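Local coordinates for protein metal-dependent hydrolase (Lactobacillus plantarum, PDB 2F6K) that probably catalyses the decarboxylation of 2-amino-3-carboxymuconate semialdehyde, as a manganese-binding member of the amidohydrolase family, at residues Ala95-Pro100 with Val121-Asn126; Gly129-Ser134 with Thr181-Asn186; Val151-Asn156 with Ile199-Pro204; Gly175-Thr180 with Gly207-Ile212. One frame throughout, in Å; residues are numbered along the deposited sequence.

From the N terminus, contact 1 closes first: it joins the exit of strand 91-95 to strand 120-124 around helix 102-114, and is complete before any other contact opens. The remaining three cross one another, and none nests. Contact 2 opens at 129-134 and contact 3 at 151-156; then helix 171-189 supplies 175-180 to contact 4 and 181-186 to contact 2, which closes there. Contact 3 closes at 199-204 and contact 4 at 207-212. Contacts 1 and 3 lie in the same parallel barrel sheet, where strands 120-124 and 150-154 are neighbours. Contacts 2 and 4 share one helix, fastening it to strand 130-131 and its turn and to the turn before helix 210-225; both touch the third subunit.

Contact 1: Ala95-Pro100 with Val121-Asn126; sequences ASLPIP and VTVPTN
Leu97 offers its two methyl branches to two valines of strand 120-124: CD1 lies 3.9 Å from Val123 CG1, and CD2 lies 4.0 Å from Val121 CG1. Its side chain runs beside Val123 in the same direction but crosses Val121 at about a right angle. CG stands anti to the carbonyl carbon (chi1 -56°), and the fork beyond it spans both valines. Ile99 CD1 extends this apolar row, 4.3 Å from Val123 CG1. One direct hydrogen bond joins the backbones, Thr122 N donating to Ala95 O at 2.8 Å with 163° at the hydrogen, beside the parallel bridge of Ala95 with Val121. Beyond it the chains separate, and a water takes the next rung, accepting from Leu97 N at 2.8 Å and donating to Thr122 O at 2.9 Å. Farther out, Asn77 OD1 bonds Ser96 N, His60 NE2 bonds Leu97 O, and Leu97 packs on Thr108 and Val109 of helix 102-114. This is the strand-to-strand closure of one beta-alpha-beta unit in the TIM barrel. The water thus satisfies a buried N-H and carbonyl too far apart to bond (Leu97 N to Thr122 O, 4.2 Å), while apolar branches hold the departing loop.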
# COMPACT_ATOMS: atom_id res chain seq x y z
N ALA A 95 -23.44 15.68 13.99
CA ALA A 95 -23.88 14.45 13.36
C ALA A 95 -22.80 13.80 12.50
O ALA A 95 -21.97 14.48 11.89
CB ALA A 95 -25.11 14.72 12.52
N SER A 96 -22.81 12.47 12.45
CA SER A 96 -21.87 11.73 11.61
C SER A 96 -22.56 11.54 10.26
O SER A 96 -23.78 11.66 10.17
CB SER A 96 -21.53 10.37 12.23
OG SER A 96 -20.74 10.52 13.39
N LEU A 97 -21.78 11.24 9.22
CA LEU A 97 -22.34 11.06 7.89
C LEU A 97 -21.99 9.70 7.32
O LEU A 97 -20.87 9.21 7.49
CB LEU A 97 -21.83 12.16 6.95
CG LEU A 97 -22.07 13.61 7.37
CD1 LEU A 97 -21.51 14.54 6.30
CD2 LEU A 97 -23.54 13.87 7.57
N PRO A 98 -22.95 9.07 6.62
CA PRO A 98 -22.75 7.75 6.02
C PRO A 98 -21.81 7.77 4.81
O PRO A 98 -22.09 7.18 3.77
CB PRO A 98 -24.17 7.32 5.66
CG PRO A 98 -24.79 8.61 5.26
CD PRO A 98 -24.31 9.56 6.34
N ILE A 99 -20.70 8.48 4.95
CA ILE A 99 -19.70 8.54 3.89
C ILE A 99 -19.18 7.11 3.75
O ILE A 99 -19.11 6.39 4.75
CB ILE A 99 -18.56 9.50 4.28
CG1 ILE A 99 -19.07 10.94 4.20
CG2 ILE A 99 -17.33 9.26 3.41
CD1 ILE A 99 -18.06 11.99 4.64
N PRO A 100 -18.77 6.69 2.54
CA PRO A 100 -18.69 7.33 1.22
C PRO A 100 -19.94 7.30 0.35
O PRO A 100 -19.83 7.42 -0.87
CB PRO A 100 -17.57 6.56 0.56
CG PRO A 100 -17.94 5.15 0.95
CD PRO A 100 -18.25 5.31 2.45
N VAL A 121 -21.80 18.92 11.63
CA VAL A 121 -21.40 17.55 11.37
C VAL A 121 -19.93 17.30 11.66
O VAL A 121 -19.12 18.24 11.74
CB VAL A 121 -21.66 17.15 9.89
CG1 VAL A 121 -23.12 17.33 9.54
CG2 VAL A 121 -20.78 17.98 8.96
N THR A 122 -19.60 16.03 11.85
CA THR A 122 -18.22 15.62 12.08
C THR A 122 -17.92 14.66 10.95
O THR A 122 -18.76 13.84 10.60
CB THR A 122 -18.03 14.91 13.44
OG1 THR A 122 -16.68 14.43 13.52
CG2 THR A 122 -18.96 13.74 13.58
N VAL A 123 -16.74 14.77 10.36
CA VAL A 123 -16.37 13.89 9.26
C VAL A 123 -14.95 13.35 9.41
O VAL A 123 -14.06 13.99 9.99
CB VAL A 123 -16.49 14.63 7.89
CG1 VAL A 123 -17.93 15.08 7.69
CG2 VAL A 123 -15.54 15.83 7.83
N PRO A 124 -14.71 12.14 8.89
CA PRO A 124 -13.39 11.52 8.98
C PRO A 124 -12.48 12.10 7.91
O PRO A 124 -12.92 12.36 6.79
CB PRO A 124 -13.69 10.05 8.73
CG PRO A 124 -14.78 10.12 7.71
CD PRO A 124 -15.68 11.21 8.26
N THR A 125 -11.21 12.32 8.26
CA THR A 125 -10.26 12.84 7.29
C THR A 125 -10.31 11.92 6.09
O THR A 125 -10.22 12.36 4.95
CB THR A 125 -8.84 12.86 7.87
OG1 THR A 125 -8.59 11.62 8.55
CG2 THR A 125 -8.69 14.02 8.85
N ASN A 126 -10.48 10.62 6.35
CA ASN A 126 -10.60 9.63 5.28
C ASN A 126 -11.40 8.46 5.81
O ASN A 126 -11.25 8.06 6.97
CB ASN A 126 -9.23 9.15 4.80
CG ASN A 126 -8.81 7.84 5.45
OD1 ASN A 126 -9.33 6.77 5.12
ND2 ASN A 126 -7.86 7.92 6.37
O HOH W 1 -19.13 11.05 10.10

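Contact 2: Gly129-Ser134 with Thr181-Asn186; sequences GLYFGS and TMTFIN
Thr183 OG1 is approached by Tyr131, whose ring atom CD2 lies 3.3 Å away, and by two carbonyls: its single hydroxyl proton goes mainly to O of Asp179, one turn earlier in the helix, with O of Thr125 a weak second acceptor that must share it. OG1 stands anti to the carbonyl carbon of its own residue (chi1 -59°), beside the backbone N. It meets the ring of Tyr131 at the edge and in its plane, so the rim and not the face is turned to the oxygen. At the far end of that ring, the terminal methyl CE of selenomethionine Met182 lies 4.0 Å from Tyr131 OH, brought there by a chain bent at chi3 (-81°). Asp179 positions both partners, Thr183 through its backbone and Tyr131 through a hydrogen bond from OH to its OD1.

The other branch of Thr183 faces Phe132, with CG2 3.9 Å from Phe132 CB and 3.7 Å from Phe132 O. The ring of Phe132 leads away from the helix to Val151 and Leu153 of strand 150-154, while Tyr131 also packs on Pro162 of the third subunit, another copy of the protein. Asn186, one turn beyond Met182, lies alongside, its CB 4.2 Å from Phe132 O.

Ser134 N donates to Tyr131 O at 3.1 Å, closing a type II beta turn. Gly133 takes the third position with phi 103°, where a CB would collide with Phe132 O. Such a glycine is characteristic of the type II turn, here seating the excursion after barrel strand 120-124 against helix 171-189 of a TIM barrel.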
# COMPACT_ATOMS: atom_id res chain seq x y z
N GLY A 129 -10.11 5.21 2.80
CA GLY A 129 -9.50 5.62 1.55
C GLY A 129 -10.11 6.82 0.84
O GLY A 129 -9.48 7.41 -0.04
N LEU A 130 -11.35 7.17 1.18
CA LEU A 130 -11.98 8.33 0.57
C LEU A 130 -11.68 9.52 1.49
O LEU A 130 -12.26 9.64 2.57
CB LEU A 130 -13.49 8.14 0.44
CG LEU A 130 -14.20 9.17 -0.46
CD1 LEU A 130 -15.64 8.75 -0.70
CD2 LEU A 130 -14.15 10.54 0.18
N TYR A 131 -10.75 10.37 1.08
CA TYR A 131 -10.36 11.52 1.88
C TYR A 131 -11.33 12.69 1.71
O TYR A 131 -11.82 12.94 0.60
CB TYR A 131 -8.93 11.97 1.53
CG TYR A 131 -7.87 11.10 2.18
CD1 TYR A 131 -7.59 9.82 1.69
CD2 TYR A 131 -7.23 11.52 3.35
CE1 TYR A 131 -6.72 8.97 2.37
CE2 TYR A 131 -6.35 10.67 4.03
CZ TYR A 131 -6.11 9.40 3.54
OH TYR A 131 -5.32 8.53 4.26
N PHE A 132 -11.60 13.39 2.80
CA PHE A 132 -12.52 14.50 2.72
C PHE A 132 -11.96 15.49 1.71
O PHE A 132 -10.75 15.63 1.58
CB PHE A 132 -12.69 15.17 4.08
CG PHE A 132 -13.96 15.95 4.20
CD1 PHE A 132 -15.20 15.30 4.12
CD2 PHE A 132 -13.94 17.33 4.39
CE1 PHE A 132 -16.40 16.02 4.23
CE2 PHE A 132 -15.13 18.05 4.49
CZ PHE A 132 -16.36 17.40 4.41
N GLY A 133 -12.84 16.16 0.99
CA GLY A 133 -12.39 17.10 -0.02
C GLY A 133 -12.55 16.47 -1.38
O GLY A 133 -12.60 17.16 -2.39
N SER A 134 -12.65 15.14 -1.41
CA SER A 134 -12.83 14.40 -2.66
C SER A 134 -14.12 14.80 -3.37
O SER A 134 -15.18 14.89 -2.75
CB SER A 134 -12.80 12.90 -2.41
OG SER A 134 -12.97 12.17 -3.61
N THR A 181 -3.16 16.42 8.04
CA THR A 181 -2.33 17.24 7.19
C THR A 181 -2.57 16.95 5.71
O THR A 181 -2.71 17.87 4.89
CB THR A 181 -0.84 17.04 7.49
OG1 THR A 181 -0.61 17.18 8.90
CG2 THR A 181 -0.01 18.10 6.76
N MSE A 182 -2.62 15.67 5.36
CA MSE A 182 -2.85 15.30 3.98
C MSE A 182 -4.23 15.76 3.54
O MSE A 182 -4.40 16.26 2.42
CB MSE A 182 -2.70 13.79 3.78
CG MSE A 182 -1.30 13.25 4.07
SE MSE A 182 -1.05 11.39 3.49
CE MSE A 182 -1.88 10.47 4.97
N THR A 183 -5.21 15.63 4.43
CA THR A 183 -6.58 16.02 4.11
C THR A 183 -6.73 17.53 3.88
O THR A 183 -7.44 17.93 2.95
CB THR A 183 -7.55 15.58 5.21
OG1 THR A 183 -7.49 14.16 5.36
CG2 THR A 183 -8.99 15.98 4.85
N PHE A 184 -6.09 18.35 4.70
CA PHE A 184 -6.16 19.80 4.54
C PHE A 184 -5.65 20.21 3.16
O PHE A 184 -6.25 21.03 2.47
CB PHE A 184 -5.32 20.50 5.60
CG PHE A 184 -5.29 22.00 5.46
CD1 PHE A 184 -6.39 22.77 5.81
CD2 PHE A 184 -4.15 22.64 5.01
CE1 PHE A 184 -6.36 24.15 5.72
CE2 PHE A 184 -4.10 24.04 4.91
CZ PHE A 184 -5.21 24.79 5.27
N ILE A 185 -4.51 19.66 2.77
CA ILE A 185 -3.93 19.99 1.49
C ILE A 185 -4.83 19.49 0.37
O ILE A 185 -4.97 20.14 -0.67
CB ILE A 185 -2.52 19.38 1.39
CG1 ILE A 185 -1.66 19.91 2.54
CG2 ILE A 185 -1.90 19.70 0.03
CD1 ILE A 185 -0.22 19.43 2.54
N ASN A 186 -5.46 18.34 0.58
CA ASN A 186 -6.34 17.77 -0.42
C ASN A 186 -7.46 18.78 -0.66
O ASN A 186 -7.88 19.02 -1.80
CB ASN A 186 -6.93 16.45 0.09
CG ASN A 186 -7.59 15.65 -1.01
OD1 ASN A 186 -8.79 15.38 -0.95
ND2 ASN A 186 -6.82 15.26 -2.01

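Contact 3: Val151-Asn156 with Ile199-Pro204; sequences VALHPN and IKVIIP. With MN (manganese (II) ion), chain C.
Val151 N donates to Lys200 O at 2.8 Å, Ile202 N to Val151 O at 2.9 Å, and Leu153 N to Ile202 O at 3.1 Å. These three bonds, with strand axes 25° apart, define a parallel ladder between neighbouring strands of the TIM barrel. Val151 pairs with Val201 on one face of the sheet and Ala152 with Ile202 on the other, where the two CB atoms meet. At the start of the ladder, Val151 CG2 touches Ile199 CG2 at 3.5 Å.

At the opposite end the prolines take over. Pro204 CD lies 3.9 Å from Leu153 CB, and its CG 3.7 Å from Pro155 CD, the two rings running antiparallel as they pass. An alanine in place of Pro204 would probably open a gap beside Leu153 and Pro155 and leave the Pro155 ring less firmly packed.

His154, the residue between Leu153 and Pro155, has CG anti to the backbone N (chi1 -162°) and joins His7, His9, Asp266 and two waters on the manganese ion. Its NE2 binds the metal at 2.1 Å, while ND1 donates to Pro155 O at 3.1 Å, the acceptor lying in the ring plane.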
# COMPACT_ATOMS: atom_id res chain seq x y z
N VAL A 151 -18.29 22.06 10.09
CA VAL A 151 -17.81 20.74 9.71
C VAL A 151 -16.51 20.47 10.45
O VAL A 151 -15.49 21.13 10.20
CB VAL A 151 -17.57 20.67 8.19
CG1 VAL A 151 -16.87 19.38 7.85
CG2 VAL A 151 -18.89 20.75 7.44
N ALA A 152 -16.55 19.53 11.38
CA ALA A 152 -15.36 19.20 12.16
C ALA A 152 -14.69 17.94 11.64
O ALA A 152 -15.28 16.85 11.66
CB ALA A 152 -15.72 19.02 13.63
N LEU A 153 -13.45 18.09 11.17
CA LEU A 153 -12.67 16.96 10.67
C LEU A 153 -12.14 16.18 11.86
O LEU A 153 -11.81 16.76 12.90
CB LEU A 153 -11.46 17.43 9.86
CG LEU A 153 -11.59 18.31 8.62
CD1 LEU A 153 -10.22 18.41 7.94
CD2 LEU A 153 -12.60 17.72 7.66
N HIS A 154 -12.09 14.86 11.73
CA HIS A 154 -11.50 14.06 12.79
C HIS A 154 -10.57 13.06 12.12
O HIS A 154 -10.97 12.31 11.22
CB HIS A 154 -12.53 13.33 13.65
CG HIS A 154 -11.97 12.86 14.96
ND1 HIS A 154 -11.04 11.85 15.05
CD2 HIS A 154 -12.15 13.32 16.22
CE1 HIS A 154 -10.67 11.70 16.31
NE2 HIS A 154 -11.33 12.59 17.04
N PRO A 155 -9.30 13.05 12.55
CA PRO A 155 -8.33 12.14 11.95
C PRO A 155 -8.64 10.66 12.11
O PRO A 155 -9.18 10.23 13.13
CB PRO A 155 -7.02 12.55 12.62
CG PRO A 155 -7.47 12.93 14.00
CD PRO A 155 -8.74 13.74 13.73
N ASN A 156 -8.31 9.92 11.07
CA ASN A 156 -8.45 8.47 11.06
C ASN A 156 -7.08 7.95 10.62
O ASN A 156 -6.25 8.70 10.11
CB ASN A 156 -9.49 8.02 10.04
CG ASN A 156 -10.89 7.98 10.63
OD1 ASN A 156 -11.57 6.96 10.55
ND2 ASN A 156 -11.32 9.10 11.22
N ILE A 199 -19.03 27.21 4.71
CA ILE A 199 -18.83 26.14 5.67
C ILE A 199 -17.76 26.59 6.65
O ILE A 199 -16.79 27.23 6.27
CB ILE A 199 -18.34 24.85 4.99
CG1 ILE A 199 -19.42 24.34 4.02
CG2 ILE A 199 -18.02 23.80 6.06
CD1 ILE A 199 -19.02 23.10 3.26
N LYS A 200 -17.95 26.25 7.92
CA LYS A 200 -16.99 26.61 8.95
C LYS A 200 -16.29 25.32 9.33
O LYS A 200 -16.83 24.49 10.06
CB LYS A 200 -17.72 27.20 10.15
CG LYS A 200 -18.50 28.44 9.81
CD LYS A 200 -19.63 28.67 10.79
CE LYS A 200 -20.38 29.94 10.46
NZ LYS A 200 -20.71 30.00 9.00
N VAL A 201 -15.08 25.15 8.81
CA VAL A 201 -14.28 23.96 9.04
C VAL A 201 -13.39 24.03 10.26
O VAL A 201 -12.53 24.90 10.38
CB VAL A 201 -13.41 23.69 7.80
CG1 VAL A 201 -12.52 22.48 8.02
CG2 VAL A 201 -14.30 23.49 6.59
N ILE A 202 -13.59 23.09 11.18
CA ILE A 202 -12.77 23.00 12.38
C ILE A 202 -11.71 21.92 12.13
O ILE A 202 -12.05 20.75 11.92
CB ILE A 202 -13.60 22.57 13.61
CG1 ILE A 202 -14.70 23.59 13.89
CG2 ILE A 202 -12.69 22.40 14.82
CD1 ILE A 202 -15.65 23.18 15.03
N ILE A 203 -10.43 22.30 12.13
CA ILE A 203 -9.35 21.33 11.95
C ILE A 203 -8.82 21.02 13.36
O ILE A 203 -8.35 21.90 14.08
CB ILE A 203 -8.25 21.92 11.04
CG1 ILE A 203 -8.84 22.15 9.64
CG2 ILE A 203 -7.07 20.97 10.97
CD1 ILE A 203 -7.89 22.80 8.67
N PRO A 204 -8.90 19.75 13.78
CA PRO A 204 -8.46 19.28 15.10
C PRO A 204 -6.97 19.30 15.42
O PRO A 204 -6.13 19.42 14.52
CB PRO A 204 -9.02 17.87 15.15
CG PRO A 204 -8.81 17.41 13.75
CD PRO A 204 -9.29 18.60 12.93
MN MN C . -10.72 12.88 19.03
O HOH W 2 -8.66 12.75 18.73
O HOH W 3 -10.64 10.61 19.42

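Contact 4: Gly175-Thr180 with Gly207-Ile212; sequences GFFMDT and GAFLGI
Phe177 and Phe209 form the tight part of this contact, an offset edge-to-face pair with planes at 75° and centroids 5.5 Å apart. The edge of Phe177 is turned toward the face of Phe209, and its CD1 comes within 3.6 Å of Phe209 CE2. Phe177 CB adds a CH-pi contact over that same ring, 3.9 Å from its centroid. Ala208 lies over one face of the Phe177 ring in a second CH-pi contact, its CA 3.9 Å from the Phe177 centroid and 20° off the normal. Phe177 CG stands anti to its carbonyl carbon (chi1 -83°), which places the root of the ring 3.8 Å from Ala208 CB. Ala208 and Phe209 are the central residues of a type II' turn, closed by Leu210 N donating to Gly207 O at 2.7 Å.

Outside this cluster the fit is looser, though still buried. CG of selenomethionine Met178 meets the edge of Phe209, 4.0 Å from Phe209 CE1, and Thr180 touches Ala208 CB through CB and CG2.

The Phe209 ring also stacks on Phe209 of the third subunit. An alanine at Phe209 would probably leave Phe177 without its aromatic partner, with a gap beside Met178.

The contact thus seats the turn ahead of helix 210-225 on residues 177-180 of helix 171-189, while Thr180 and Leu210 both reach Ile203 of strand 200-203 in the barrel.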
# COMPACT_ATOMS: atom_id res chain seq x y z
N GLY A 175 0.14 8.94 13.00
CA GLY A 175 -0.78 8.72 11.90
C GLY A 175 -1.89 9.75 11.79
O GLY A 175 -2.14 10.29 10.71
N PHE A 176 -2.56 10.04 12.90
CA PHE A 176 -3.63 11.02 12.88
C PHE A 176 -3.14 12.35 12.30
O PHE A 176 -3.79 12.93 11.43
CB PHE A 176 -4.17 11.24 14.29
CG PHE A 176 -5.19 10.23 14.72
CD1 PHE A 176 -5.56 9.18 13.88
CD2 PHE A 176 -5.81 10.33 15.97
CE1 PHE A 176 -6.52 8.25 14.28
CE2 PHE A 176 -6.77 9.41 16.38
CZ PHE A 176 -7.13 8.36 15.54
N PHE A 177 -1.99 12.82 12.76
CA PHE A 177 -1.46 14.08 12.26
C PHE A 177 -1.16 14.05 10.79
O PHE A 177 -1.46 15.00 10.06
CB PHE A 177 -0.22 14.50 13.04
CG PHE A 177 -0.53 15.20 14.33
CD1 PHE A 177 0.31 16.19 14.81
CD2 PHE A 177 -1.68 14.89 15.05
CE1 PHE A 177 0.02 16.87 15.98
CE2 PHE A 177 -1.98 15.57 16.22
CZ PHE A 177 -1.13 16.56 16.69
N MSE A 178 -0.56 12.96 10.32
CA MSE A 178 -0.25 12.86 8.91
C MSE A 178 -1.54 12.91 8.11
O MSE A 178 -1.61 13.57 7.06
CB MSE A 178 0.51 11.56 8.62
CG MSE A 178 1.86 11.49 9.34
SE MSE A 178 3.00 10.01 8.74
CE MSE A 178 1.91 8.52 9.35
N ASP A 179 -2.59 12.26 8.61
CA ASP A 179 -3.85 12.25 7.89
C ASP A 179 -4.55 13.60 7.84
O ASP A 179 -5.07 13.99 6.79
CB ASP A 179 -4.80 11.20 8.45
CG ASP A 179 -5.55 10.47 7.35
OD1 ASP A 179 -4.89 9.81 6.51
OD2 ASP A 179 -6.79 10.56 7.31
N THR A 180 -4.57 14.31 8.96
CA THR A 180 -5.21 15.61 9.00
C THR A 180 -4.48 16.53 8.04
O THR A 180 -5.10 17.29 7.29
CB THR A 180 -5.17 16.22 10.41
OG1 THR A 180 -6.05 15.49 11.27
CG2 THR A 180 -5.60 17.69 10.38
N GLY A 207 -4.22 22.01 14.18
CA GLY A 207 -3.76 21.96 12.80
C GLY A 207 -2.73 20.92 12.45
O GLY A 207 -2.12 20.98 11.37
N ALA A 208 -2.52 19.96 13.35
CA ALA A 208 -1.55 18.89 13.14
C ALA A 208 -0.22 19.48 12.68
O ALA A 208 0.41 20.23 13.42
CB ALA A 208 -2.08 17.89 12.12
N PHE A 209 0.20 19.17 11.45
CA PHE A 209 1.47 19.67 10.92
C PHE A 209 1.36 20.94 10.08
O PHE A 209 2.37 21.40 9.51
CB PHE A 209 2.15 18.59 10.07
CG PHE A 209 2.56 17.37 10.84
CD1 PHE A 209 2.50 16.11 10.25
CD2 PHE A 209 2.98 17.47 12.17
CE1 PHE A 209 2.84 14.97 10.95
CE2 PHE A 209 3.33 16.33 12.89
CZ PHE A 209 3.26 15.07 12.27
N LEU A 210 0.16 21.50 9.97
CA LEU A 210 0.00 22.71 9.16
C LEU A 210 0.97 23.82 9.59
O LEU A 210 1.51 24.54 8.74
CB LEU A 210 -1.45 23.20 9.21
CG LEU A 210 -2.48 22.19 8.70
CD1 LEU A 210 -3.83 22.88 8.51
CD2 LEU A 210 -1.99 21.59 7.39
N GLY A 211 1.19 23.96 10.89
CA GLY A 211 2.10 24.98 11.40
C GLY A 211 3.46 24.95 10.74
O GLY A 211 4.13 25.98 10.65
N ILE A 212 3.89 23.78 10.26
CA ILE A 212 5.19 23.67 9.61
C ILE A 212 5.17 23.52 8.08
O ILE A 212 6.04 24.07 7.40
CB ILE A 212 6.00 22.50 10.20
CG1 ILE A 212 6.39 22.84 11.65
CG2 ILE A 212 7.23 22.21 9.34
CD1 ILE A 212 7.22 21.75 12.33